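Local coordinates for putative major capsid protein (Cafeteriavirus-dependent mavirus, PDB 6G44) that probably forms, as a trimer of double jelly-roll subunits, the main building block of the virophage's capsid shell, at residues 100-105 against 143-148; 112-117 against 226-231; 437-442 against 499-504. All blocks are in the same frame, centred on the assembly; numbering follows the deposited sequence. Where two conformers were deposited one is given.

Interaction 1. Residues 100-105 against 143-148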
ATOM      1  N   SER C 100      12.022 -16.950   3.569  1.00 10.28           N
ATOM      2  CA  SER C 100      12.266 -15.506   3.497  0.50  9.80           C
ATOM      3  C   SER C 100      13.768 -15.200   3.423  1.00 10.21           C
ATOM      4  O   SER C 100      14.523 -15.690   4.247  1.00 11.07           O
ATOM      5  CB  SER C 100      11.648 -14.831   4.731  0.50  9.36           C
ATOM      6  OG  SER C 100      10.261 -15.162   4.841  0.50  8.55           O
ATOM      7  N   PHE C 101      14.181 -14.377   2.478  1.00 10.08           N
ATOM      8  CA  PHE C 101      15.591 -13.931   2.360  1.00  9.81           C
ATOM      9  C   PHE C 101      16.545 -15.131   2.300  1.00  9.96           C
ATOM     10  O   PHE C 101      17.440 -15.267   3.139  1.00 10.62           O
ATOM     11  CB  PHE C 101      15.978 -12.934   3.464  1.00 10.10           C
ATOM     12  CG  PHE C 101      14.969 -11.831   3.608  1.00 10.25           C
ATOM     13  CD1 PHE C 101      15.015 -10.776   2.743  1.00 10.62           C
ATOM     14  CD2 PHE C 101      13.930 -11.918   4.521  1.00 10.29           C
ATOM     15  CE1 PHE C 101      14.063  -9.790   2.772  1.00 10.72           C
ATOM     16  CE2 PHE C 101      12.944 -10.931   4.548  1.00 11.23           C
ATOM     17  CZ  PHE C 101      13.013  -9.872   3.669  1.00 11.21           C
ATOM     18  N   PRO C 102      16.321 -15.993   1.311  1.00 10.10           N
ATOM     19  CA  PRO C 102      17.054 -17.289   1.327  1.00 10.09           C
ATOM     20  C   PRO C 102      18.554 -17.170   1.136  1.00 10.50           C
ATOM     21  O   PRO C 102      19.293 -18.051   1.603  1.00 12.10           O
ATOM     22  CB  PRO C 102      16.412 -18.067   0.185  1.00 10.42           C
ATOM     23  CG  PRO C 102      15.925 -17.002  -0.749  1.00 10.29           C
ATOM     24  CD  PRO C 102      15.429 -15.893   0.143  1.00 10.12           C
ATOM     25  N   VAL C 103      19.019 -16.124   0.475  1.00 10.27           N
ATOM     26  CA  VAL C 103      20.466 -15.918   0.329  1.00 10.85           C
ATOM     27  C   VAL C 103      21.058 -15.519   1.654  1.00 10.83           C
ATOM     28  O   VAL C 103      22.011 -16.150   2.121  1.00 11.12           O
ATOM     29  CB  VAL C 103      20.821 -14.939  -0.793  1.00 10.79           C
ATOM     30  CG1 VAL C 103      22.306 -14.558  -0.787  1.00 11.99           C
ATOM     31  CG2 VAL C 103      20.389 -15.514  -2.129  1.00 11.81           C
ATOM     32  N   ASN C 104      20.537 -14.482   2.301  1.00 10.16           N
ATOM     33  CA  ASN C 104      21.131 -14.058   3.578  1.00 10.32           C
ATOM     34  C   ASN C 104      20.918 -15.085   4.706  1.00 10.60           C
ATOM     35  O   ASN C 104      21.785 -15.217   5.588  1.00 10.65           O
ATOM     36  CB  ASN C 104      20.671 -12.642   3.950  1.00 10.72           C
ATOM     37  CG  ASN C 104      21.318 -11.608   3.075  1.00 10.89           C
ATOM     38  OD1 ASN C 104      22.474 -11.254   3.284  1.00 11.20           O
ATOM     39  ND2 ASN C 104      20.561 -11.087   2.082  1.00 11.17           N
ATOM     40  N   ARG C 105      19.823 -15.842   4.656  1.00 10.63           N
ATOM     41  CA  ARG C 105      19.611 -16.951   5.603  1.00 11.53           C
ATOM     42  C   ARG C 105      20.701 -18.008   5.528  1.00 11.40           C
ATOM     43  O   ARG C 105      20.937 -18.717   6.510  1.00 12.71           O
ATOM     44  CB  ARG C 105      18.285 -17.661   5.349  1.00 12.34           C
ATOM     45  CG  ARG C 105      17.074 -17.010   5.978  1.00 13.31           C
ATOM     46  CD  ARG C 105      15.818 -17.877   5.811  1.00 14.55           C
ATOM     47  NE  ARG C 105      15.963 -19.256   6.266  1.00 15.89           N
ATOM     48  CZ  ARG C 105      15.691 -19.711   7.499  1.00 17.53           C
ATOM     49  NH1 ARG C 105      15.845 -21.020   7.780  1.00 19.79           N
ATOM     50  NH2 ARG C 105      15.275 -18.884   8.458  1.00 18.16           N
ATOM     51  N   SER C 143      15.223  -8.660  -1.540  1.00 10.36           N
ATOM     52  CA  SER C 143      15.069 -10.054  -1.980  1.00 10.60           C
ATOM     53  C   SER C 143      13.746 -10.230  -2.699  1.00 11.30           C
ATOM     54  O   SER C 143      12.740  -9.599  -2.290  1.00 10.62           O
ATOM     55  CB  SER C 143      15.060 -10.984  -0.768  1.00 10.93           C
ATOM     56  OG  SER C 143      14.871 -12.339  -1.110  1.00 11.41           O
ATOM     57  N   PRO C 144      13.678 -11.145  -3.678  1.00 10.54           N
ATOM     58  CA  PRO C 144      12.393 -11.541  -4.274  1.00 11.02           C
ATOM     59  C   PRO C 144      11.506 -12.280  -3.274  1.00 11.20           C
ATOM     60  O   PRO C 144      10.298 -12.417  -3.500  1.00 13.10           O
ATOM     61  CB  PRO C 144      12.785 -12.455  -5.453  1.00 11.71           C
ATOM     62  CG  PRO C 144      14.125 -13.001  -5.015  1.00 11.72           C
ATOM     63  CD  PRO C 144      14.811 -11.877  -4.283  1.00 11.42           C
ATOM     64  N   CYS C 145      12.082 -12.794  -2.195  1.00 10.60           N
ATOM     65  CA  CYS C 145      11.320 -13.552  -1.205  1.00 11.26           C
ATOM     66  C   CYS C 145      11.290 -12.738   0.074  1.00 11.41           C
ATOM     67  O   CYS C 145      11.972 -13.073   1.055  1.00 12.46           O
ATOM     68  CB  CYS C 145      12.010 -14.893  -0.976  1.00 11.50           C
ATOM     69  SG  CYS C 145      11.906 -15.958  -2.432  1.00 13.99           S
ATOM     70  N   SER C 146      10.483 -11.673   0.079  1.00 11.54           N
ATOM     71  CA  SER C 146      10.456 -10.710   1.173  1.00 11.84           C
ATOM     72  C   SER C 146       9.299 -10.872   2.144  1.00 11.36           C
ATOM     73  O   SER C 146       9.343 -10.281   3.209  1.00 12.92           O
ATOM     74  CB  SER C 146      10.459  -9.268   0.664  1.00 12.75           C
ATOM     75  OG  SER C 146       9.351  -9.015  -0.165  1.00 14.18           O
ATOM     76  N   ASP C 147       8.296 -11.664   1.807  1.00 10.27           N
ATOM     77  CA  ASP C 147       7.178 -11.897   2.714  1.00 10.28           C
ATOM     78  C   ASP C 147       7.666 -12.680   3.924  1.00  9.93           C
ATOM     79  O   ASP C 147       8.400 -13.677   3.743  1.00 10.24           O
ATOM     80  CB  ASP C 147       6.076 -12.654   1.972  1.00 10.47           C
ATOM     81  CG  ASP C 147       4.917 -13.023   2.854  1.00 10.88           C
ATOM     82  OD1 ASP C 147       4.975 -14.124   3.459  1.00 10.90           O
ATOM     83  OD2 ASP C 147       3.946 -12.240   2.932  1.00 11.78           O
ATOM     84  N   VAL C 148       7.266 -12.249   5.126  1.00  9.62           N
ATOM     85  CA  VAL C 148       7.654 -12.854   6.386  1.00 10.06           C
ATOM     86  C   VAL C 148       6.474 -13.633   6.948  1.00 10.11           C
ATOM     87  O   VAL C 148       5.346 -13.109   7.016  1.00 10.37           O
ATOM     88  CB  VAL C 148       8.157 -11.765   7.360  1.00 10.99           C
ATOM     89  CG1 VAL C 148       8.381 -12.314   8.746  1.00 11.69           C
ATOM     90  CG2 VAL C 148       9.425 -11.100   6.835  1.00 11.82           C
TER
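An ST turn just past the C-terminal end of helix 136-142 meets the loop that leads into the short helix 102-105, inside the N-terminal half of this double jelly-roll capsid protein. Ser143 OG, set anti to its backbone N (chi1 178°), accepts a bond from Cys145 N at 3.0 Å and also hydrogen-bonds to Glu204 OE1. The turn presents Cys145 O to the other segment. Phe101 N donates to this carbonyl at 2.9 Å, in the carbonyl plane, and the CA of Ser100 adds a CA-H...O contact to it. The same oxygen lies 4.0 Å above the centre of the Phe101 ring, so one acceptor meets both the backbone and the ring face of a single residue. Phe101 takes a left-handed backbone conformation (phi 54°, psi 58°) that, with CG anti to its carbonyl carbon, folds the ring back over the loop. Obliquely against the ring lie Ser143 CB, 3.5 Å from Phe101 CD1, and Ser146 CA, while the methyl Val148 CG2 approaches its edge. Ser100 OG donates to Asp147 O at 2.6 Å, on a carbonyl lone pair, and also bonds a glycerol, probably from the crystallisation liquor; Arg176 is a second donor to Asp147 O. Pro102 CD packs 3.7 Å from Cys145 CB. Beyond the two segments, Leu139 and Leu142 of helix 136-142 and Ile127 of helix 123-130 touch the Phe101 side chain, and Glu204 of strand 195-205 packs beside Phe101 and Pro102, so the contact lies among two helices and a sheet strand.

Interaction 2. Residues 112-117 against 226-231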
ATOM      1  N   ILE C 112      34.095  -8.874   4.624  1.00 11.76           N
ATOM      2  CA  ILE C 112      34.377  -8.020   3.481  1.00 12.00           C
ATOM      3  C   ILE C 112      35.685  -7.273   3.739  1.00 11.70           C
ATOM      4  O   ILE C 112      35.891  -6.748   4.824  1.00 12.64           O
ATOM      5  CB  ILE C 112      33.199  -7.060   3.184  1.00 12.49           C
ATOM      6  CG1 ILE C 112      31.963  -7.889   2.807  1.00 12.75           C
ATOM      7  CG2 ILE C 112      33.584  -6.081   2.060  1.00 12.54           C
ATOM      8  CD1 ILE C 112      30.702  -7.078   2.510  1.00 12.85           C
ATOM      9  N   ASN C 113      36.569  -7.298   2.742  1.00 11.92           N
ATOM     10  CA  ASN C 113      37.835  -6.567   2.764  1.00 12.50           C
ATOM     11  C   ASN C 113      37.769  -5.459   1.728  1.00 11.20           C
ATOM     12  O   ASN C 113      37.589  -5.724   0.529  1.00 11.48           O
ATOM     13  CB  ASN C 113      38.973  -7.546   2.469  1.00 13.01           C
ATOM     14  CG  ASN C 113      40.350  -6.906   2.536  1.00 13.10           C
ATOM     15  OD1 ASN C 113      40.541  -5.759   2.165  1.00 13.91           O
ATOM     16  ND2 ASN C 113      41.334  -7.692   2.967  1.00 15.89           N
ATOM     17  N   MET C 114      37.866  -4.229   2.188  1.00 11.90           N
ATOM     18  CA  MET C 114      38.058  -3.069   1.320  1.00 11.76           C
ATOM     19  C   MET C 114      39.419  -2.440   1.635  1.00 11.66           C
ATOM     20  O   MET C 114      39.628  -1.911   2.723  1.00 12.54           O
ATOM     21  CB  MET C 114      36.918  -2.069   1.501  1.00 12.40           C
ATOM     22  CG  MET C 114      35.587  -2.627   1.027  1.00 13.05           C
ATOM     23  SD  MET C 114      34.322  -1.325   1.122  1.00 13.20           S
ATOM     24  CE  MET C 114      32.921  -2.200   0.391  1.00 13.95           C
ATOM     25  N   ASN C 115      40.303  -2.465   0.643  1.00 12.84           N
ATOM     26  CA  ASN C 115      41.655  -1.848   0.777  1.00 12.90           C
ATOM     27  C   ASN C 115      42.406  -2.232   2.057  1.00 13.45           C
ATOM     28  O   ASN C 115      43.069  -1.398   2.699  1.00 13.61           O
ATOM     29  CB  ASN C 115      41.567  -0.335   0.564  1.00 13.44           C
ATOM     30  CG  ASN C 115      41.144   0.021  -0.852  1.00 13.03           C
ATOM     31  OD1 ASN C 115      41.175  -0.833  -1.747  1.00 14.15           O
ATOM     32  ND2 ASN C 115      40.649   1.246  -1.039  1.00 13.66           N
ATOM     33  N   GLY C 116      42.275  -3.494   2.432  1.00 14.01           N
ATOM     34  CA  GLY C 116      42.923  -4.015   3.620  1.00 14.38           C
ATOM     35  C   GLY C 116      42.147  -3.959   4.924  1.00 15.20           C
ATOM     36  O   GLY C 116      42.582  -4.562   5.899  1.00 16.91           O
ATOM     37  N   LYS C 117      41.046  -3.198   4.982  1.00 14.44           N
ATOM     38  CA  LYS C 117      40.204  -3.131   6.175  1.00 14.71           C
ATOM     39  C   LYS C 117      39.161  -4.215   6.094  1.00 14.07           C
ATOM     40  O   LYS C 117      38.457  -4.300   5.085  1.00 14.00           O
ATOM     41  CB  LYS C 117      39.518  -1.773   6.271  1.00 14.94           C
ATOM     42  CG  LYS C 117      38.389  -1.686   7.303  1.00 17.35           C
ATOM     43  CD  LYS C 117      38.915  -1.852   8.713  1.00 19.58           C
ATOM     44  CE  LYS C 117      37.790  -1.597   9.703  1.00 22.82           C
ATOM     45  NZ  LYS C 117      38.172  -1.888  11.112  1.00 25.20           N
ATOM     46  N   ASN C 226      40.662  -1.057  -4.537  1.00 14.48           N
ATOM     47  CA  ASN C 226      41.852  -1.666  -5.081  1.00 15.16           C
ATOM     48  C   ASN C 226      42.150  -3.040  -4.472  1.00 14.64           C
ATOM     49  O   ASN C 226      42.707  -3.901  -5.131  1.00 15.43           O
ATOM     50  CB  ASN C 226      42.987  -0.644  -4.855  1.00 16.88           C
ATOM     51  CG  ASN C 226      44.224  -0.953  -5.621  1.00 18.82           C
ATOM     52  OD1 ASN C 226      44.193  -1.280  -6.807  1.00 19.55           O
ATOM     53  ND2 ASN C 226      45.320  -0.874  -4.933  1.00 18.69           N
ATOM     54  N   THR C 227      41.742  -3.266  -3.218  1.00 14.27           N
ATOM     55  CA  THR C 227      41.523  -4.600  -2.683  1.00 14.15           C
ATOM     56  C   THR C 227      40.028  -4.719  -2.404  1.00 13.08           C
ATOM     57  O   THR C 227      39.464  -3.843  -1.744  1.00 13.89           O
ATOM     58  CB  THR C 227      42.302  -4.831  -1.382  1.00 15.44           C
ATOM     59  OG1 THR C 227      43.699  -4.613  -1.633  1.00 16.38           O
ATOM     60  CG2 THR C 227      42.118  -6.229  -0.856  1.00 15.81           C
ATOM     61  N   PHE C 228      39.418  -5.781  -2.915  1.00 13.00           N
ATOM     62  CA  PHE C 228      37.979  -6.008  -2.670  1.00 12.80           C
ATOM     63  C   PHE C 228      37.747  -7.503  -2.590  1.00 12.32           C
ATOM     64  O   PHE C 228      37.815  -8.205  -3.580  1.00 13.19           O
ATOM     65  CB  PHE C 228      37.148  -5.350  -3.768  1.00 13.37           C
ATOM     66  CG  PHE C 228      35.636  -5.452  -3.573  1.00 13.08           C
ATOM     67  CD1 PHE C 228      35.052  -5.350  -2.295  1.00 13.62           C
ATOM     68  CD2 PHE C 228      34.815  -5.600  -4.672  1.00 14.31           C
ATOM     69  CE1 PHE C 228      33.668  -5.439  -2.144  1.00 13.90           C
ATOM     70  CE2 PHE C 228      33.422  -5.681  -4.515  1.00 14.45           C
ATOM     71  CZ  PHE C 228      32.869  -5.588  -3.251  1.00 14.10           C
ATOM     72  N   LYS C 229      37.537  -7.990  -1.376  1.00 12.93           N
ATOM     73  CA  LYS C 229      37.252  -9.411  -1.180  1.00 13.15           C
ATOM     74  C   LYS C 229      35.954  -9.556  -0.412  1.00 12.99           C
ATOM     75  O   LYS C 229      35.701  -8.785   0.508  1.00 13.90           O
ATOM     76  CB  LYS C 229      38.368 -10.147  -0.418  1.00 15.12           C
ATOM     77  CG  LYS C 229      39.745  -9.923  -1.004  1.00 16.56           C
ATOM     78  CD  LYS C 229      40.817 -10.657  -0.188  1.00 18.64           C
ATOM     79  CE  LYS C 229      42.186 -10.097  -0.482  1.00 21.35           C
ATOM     80  NZ  LYS C 229      43.224 -10.889   0.223  1.00 23.67           N
ATOM     81  N   VAL C 230      35.173 -10.553  -0.798  1.00 12.96           N
ATOM     82  CA  VAL C 230      33.920 -10.877  -0.098  1.00 13.35           C
ATOM     83  C   VAL C 230      34.025 -12.369   0.179  1.00 12.82           C
ATOM     84  O   VAL C 230      33.999 -13.177  -0.750  1.00 13.21           O
ATOM     85  CB  VAL C 230      32.680 -10.517  -0.921  1.00 12.91           C
ATOM     86  CG1 VAL C 230      31.399 -11.006  -0.250  1.00 12.92           C
ATOM     87  CG2 VAL C 230      32.628  -9.001  -1.139  1.00 13.17           C
ATOM     88  N   ILE C 231      34.123 -12.698   1.463  1.00 13.02           N
ATOM     89  CA  ILE C 231      34.351 -14.081   1.907  1.00 13.67           C
ATOM     90  C   ILE C 231      33.120 -14.551   2.673  1.00 12.62           C
ATOM     91  O   ILE C 231      32.767 -13.949   3.705  1.00 13.93           O
ATOM     92  CB  ILE C 231      35.603 -14.168   2.786  1.00 15.12           C
ATOM     93  CG1 ILE C 231      36.829 -13.624   2.042  1.00 16.33           C
ATOM     94  CG2 ILE C 231      35.876 -15.614   3.219  1.00 15.69           C
ATOM     95  CD1 ILE C 231      37.896 -13.073   2.969  1.00 19.53           C
TER
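Strand 110-114 runs antiparallel to strand 222-235 in a sheet of the N-terminal jelly roll, and the segment pair ends at a type I' turn, Met114 to Lys117, that closes the tight hairpin to strand 117-121. On the buried face the side chains interlock in a row. The extended Met114 lies alongside Phe228, pointing the same way, and its CE methyl meets Phe228 CE1 at 4.2 Å. Farther along, the Ile112 CG2 methyl comes up to the edge of the Phe228 ring, so the ring fills the dip between Met114 and Ile112; Ile112 CG1 then rests beside Val230 CG2 at 4.2 Å. Met268 of strand 258-273 touches both Phe228 and Val230.

On the other face Asn113 CB sits against Lys229 CB, and the Thr227 CG2 methyl crosses obliquely to nudge Asn113 OD1 at 3.4 Å. That oxygen is turned back to accept from Gly116 N in an Asx motif that spans from the strand end into the turn. Between the faces, Asn113 and Lys229 form the hydrogen-bonded pair, with Asn113 N to Lys229 O at 2.8 Å and nearly straight (171°), and Lys229 N to Asn113 O at 3.0 Å in return. Past the strand end, Asn115 N reaches Thr227 O from above the carbonyl plane. The Asn115 side chain curls back: its OD1 accepts from Thr227 N at 2.9 Å, nearly along the C=O axis.

Interaction 3. Residues 437-442 against 499-504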
ATOM      1  N   ASP C 437      18.216   8.119  35.278  1.00 20.34           N
ATOM      2  CA  ASP C 437      19.572   8.534  34.896  1.00 19.95           C
ATOM      3  C   ASP C 437      19.541   9.109  33.476  1.00 19.83           C
ATOM      4  O   ASP C 437      19.592   8.363  32.497  1.00 19.25           O
ATOM      5  CB  ASP C 437      20.551   7.372  35.017  1.00 19.34           C
ATOM      6  CG  ASP C 437      21.988   7.791  34.775  1.00 19.79           C
ATOM      7  OD1 ASP C 437      22.199   8.952  34.380  1.00 19.86           O
ATOM      8  OD2 ASP C 437      22.868   6.947  35.001  1.00 20.77           O
ATOM      9  N   TYR C 438      19.427  10.436  33.392  1.00 19.58           N
ATOM     10  CA  TYR C 438      19.386  11.180  32.127  1.00 21.03           C
ATOM     11  C   TYR C 438      20.660  11.020  31.293  1.00 20.16           C
ATOM     12  O   TYR C 438      20.643  11.351  30.103  1.00 20.49           O
ATOM     13  CB  TYR C 438      19.075  12.664  32.364  1.00 24.02           C
ATOM     14  CG  TYR C 438      19.939  13.298  33.429  1.00 25.91           C
ATOM     15  CD1 TYR C 438      21.240  13.703  33.141  1.00 26.22           C
ATOM     16  CD2 TYR C 438      19.458  13.481  34.742  1.00 27.54           C
ATOM     17  CE1 TYR C 438      22.047  14.273  34.114  1.00 28.08           C
ATOM     18  CE2 TYR C 438      20.258  14.044  35.723  1.00 27.39           C
ATOM     19  CZ  TYR C 438      21.554  14.446  35.409  1.00 29.01           C
ATOM     20  OH  TYR C 438      22.392  15.009  36.354  1.00 30.72           O
ATOM     21  N   ASN C 439      21.745  10.506  31.881  1.00 18.66           N
ATOM     22  CA  ASN C 439      22.981  10.277  31.123  1.00 18.90           C
ATOM     23  C   ASN C 439      22.935   9.055  30.216  1.00 17.05           C
ATOM     24  O   ASN C 439      23.818   8.907  29.367  1.00 16.80           O
ATOM     25  CB  ASN C 439      24.191  10.148  32.053  1.00 19.61           C
ATOM     26  CG  ASN C 439      24.477  11.419  32.821  1.00 21.17           C
ATOM     27  OD1 ASN C 439      24.419  12.522  32.280  1.00 22.28           O
ATOM     28  ND2 ASN C 439      24.753  11.265  34.115  1.00 25.34           N
ATOM     29  N   VAL C 440      21.972   8.159  30.420  1.00 16.10           N
ATOM     30  CA  VAL C 440      21.866   6.961  29.592  1.00 15.77           C
ATOM     31  C   VAL C 440      21.076   7.323  28.335  1.00 15.81           C
ATOM     32  O   VAL C 440      19.838   7.281  28.310  1.00 15.73           O
ATOM     33  CB  VAL C 440      21.235   5.776  30.349  1.00 15.99           C
ATOM     34  CG1 VAL C 440      21.176   4.554  29.459  1.00 16.53           C
ATOM     35  CG2 VAL C 440      22.032   5.451  31.595  1.00 16.32           C
ATOM     36  N   MET C 441      21.824   7.727  27.318  1.00 15.71           N
ATOM     37  CA  MET C 441      21.315   8.207  26.037  1.00 15.75           C
ATOM     38  C   MET C 441      22.019   7.440  24.919  1.00 14.81           C
ATOM     39  O   MET C 441      23.192   7.105  25.046  1.00 13.78           O
ATOM     40  CB  MET C 441      21.644   9.686  25.873  1.00 17.14           C
ATOM     41  CG  MET C 441      20.996  10.587  26.909  1.00 18.44           C
ATOM     42  SD  MET C 441      21.424  12.316  26.742  1.00 21.51           S
ATOM     43  CE  MET C 441      20.515  12.755  25.273  1.00 21.10           C
ATOM     44  N   ALA C 442      21.321   7.200  23.808  1.00 13.85           N
ATOM     45  CA  ALA C 442      21.909   6.550  22.654  1.00 13.44           C
ATOM     46  C   ALA C 442      23.190   7.269  22.254  1.00 13.05           C
ATOM     47  O   ALA C 442      23.212   8.504  22.148  1.00 13.04           O
ATOM     48  CB  ALA C 442      20.929   6.552  21.496  1.00 13.23           C
ATOM     49  N   GLN C 499      27.963  16.224  26.259  1.00 18.10           N
ATOM     50  CA  GLN C 499      27.826  16.746  24.904  0.50 18.11           C
ATOM     51  C   GLN C 499      26.439  16.479  24.343  1.00 17.77           C
ATOM     52  O   GLN C 499      25.869  17.339  23.692  1.00 18.04           O
ATOM     53  CB  GLN C 499      28.857  16.199  23.933  0.50 18.00           C
ATOM     54  CG  GLN C 499      28.773  16.982  22.633  0.50 18.45           C
ATOM     55  CD  GLN C 499      29.591  16.445  21.504  0.50 18.14           C
ATOM     56  OE1 GLN C 499      29.162  16.522  20.350  0.50 16.85           O
ATOM     57  NE2 GLN C 499      30.770  15.928  21.808  0.50 18.10           N
ATOM     58  N   LEU C 500      25.899  15.298  24.612  1.00 18.40           N
ATOM     59  CA  LEU C 500      24.572  14.965  24.098  1.00 17.83           C
ATOM     60  C   LEU C 500      23.490  15.792  24.783  1.00 18.48           C
ATOM     61  O   LEU C 500      22.645  16.360  24.094  1.00 18.07           O
ATOM     62  CB  LEU C 500      24.315  13.475  24.245  1.00 17.53           C
ATOM     63  CG  LEU C 500      25.291  12.588  23.474  1.00 16.75           C
ATOM     64  CD1 LEU C 500      24.964  11.126  23.729  1.00 17.13           C
ATOM     65  CD2 LEU C 500      25.309  12.902  21.989  1.00 16.70           C
ATOM     66  N   LEU C 501      23.587  15.943  26.105  1.00 19.60           N
ATOM     67  CA  LEU C 501      22.616  16.730  26.878  1.00 21.41           C
ATOM     68  C   LEU C 501      22.496  18.171  26.376  1.00 22.18           C
ATOM     69  O   LEU C 501      21.411  18.739  26.428  1.00 24.18           O
ATOM     70  CB  LEU C 501      22.960  16.727  28.379  1.00 21.80           C
ATOM     71  CG  LEU C 501      22.690  15.417  29.123  1.00 22.68           C
ATOM     72  CD1 LEU C 501      23.463  15.368  30.430  1.00 23.48           C
ATOM     73  CD2 LEU C 501      21.197  15.244  29.384  1.00 24.51           C
ATOM     74  N   ARG C 502      23.600  18.756  25.895  1.00 22.46           N
ATOM     75  CA  ARG C 502      23.599  20.137  25.412  1.00 23.87           C
ATOM     76  C   ARG C 502      23.373  20.278  23.901  1.00 22.31           C
ATOM     77  O   ARG C 502      23.437  21.390  23.372  1.00 22.88           O
ATOM     78  CB  ARG C 502      24.891  20.869  25.846  1.00 28.03           C
ATOM     79  CG  ARG C 502      26.129  20.723  24.952  1.00 31.81           C
ATOM     80  CD  ARG C 502      27.297  21.608  25.413  1.00 36.01           C
ATOM     81  NE  ARG C 502      28.079  20.956  26.464  1.00 39.42           N
ATOM     82  CZ  ARG C 502      29.177  20.213  26.289  1.00 39.47           C
ATOM     83  NH1 ARG C 502      29.757  19.662  27.353  1.00 43.84           N
ATOM     84  NH2 ARG C 502      29.713  20.009  25.087  1.00 43.31           N
ATOM     85  N   SER C 503      23.102  19.172  23.201  1.00 20.13           N
ATOM     86  CA  SER C 503      22.977  19.208  21.738  1.00 20.13           C
ATOM     87  C   SER C 503      21.605  19.780  21.368  1.00 19.92           C
ATOM     88  O   SER C 503      20.635  19.545  22.090  1.00 20.32           O
ATOM     89  CB  SER C 503      23.152  17.815  21.139  1.00 19.04           C
ATOM     90  OG  SER C 503      24.492  17.367  21.314  1.00 19.56           O
ATOM     91  N   PRO C 504      21.532  20.526  20.260  1.00 21.05           N
ATOM     92  CA  PRO C 504      20.239  21.076  19.847  1.00 21.07           C
ATOM     93  C   PRO C 504      19.254  19.996  19.430  1.00 21.64           C
ATOM     94  O   PRO C 504      19.656  18.979  18.864  1.00 20.64           O
ATOM     95  CB  PRO C 504      20.584  21.942  18.644  1.00 21.86           C
ATOM     96  CG  PRO C 504      21.902  21.467  18.163  1.00 22.44           C
ATOM     97  CD  PRO C 504      22.624  20.921  19.358  1.00 21.55           C
TER
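Apolar packing carries this contact, with no hydrogen bond between the two segments. Leu501, on the last turn of helix 497-501, pushes its two methyls into the bend of 437-442. CD1 meets Tyr438 CD1 at 3.9 Å, the two side chains crossing at about a right angle, while CD2 lies 4.0 Å from Met441 SD. Met441 is bent at chi3 (72°) and slides past Leu500 in the opposite direction, so that both its SD and CE touch Leu500 CB. Polar atoms meet methyls as well: Asn439 OD1 stands 3.5 Å from Leu501 CD1, and Leu500 CD1 sits beside Ala442 O, a carbonyl that bonds Ser33 OG of the third subunit.

The hydrogen bonds within the chain here are internal to each segment. Asp437 OD1 accepts from Asn439 N in an Asx turn within a type I turn, and Ser503 OG donates to Gln499 O at 2.7 Å. Thr13 of the second subunit bonds Ser503 and Gln499, and Leu15 of that same neighbouring subunit packs on Met441. The arrangement is a loop packed on the end of a helix, at the subunit interfaces of a trimeric double jelly-roll capsomer.

In the fold
Along the chain, interactions 1 and 2 cross, their segments alternating, whereas interaction 3 opens only after both have closed. Helix 102-105 of interaction 1 is followed directly by strand 110-114 of interaction 2; their centres are about 25 Å apart and their nearest atoms about 9 Å, without touching. Interaction 1 lies deep in the subunit, where helices meet strand 195-205, and interaction 2 belongs to the same large antiparallel sheet as that strand. The centre of interaction 3 lies about 38 Å and 36 Å from those of interactions 1 and 2, in the C-terminal part, where neighbouring subunits reach it. Two contacts thus lie within the N-terminal jelly roll, and the third where subunits of the trimer meet.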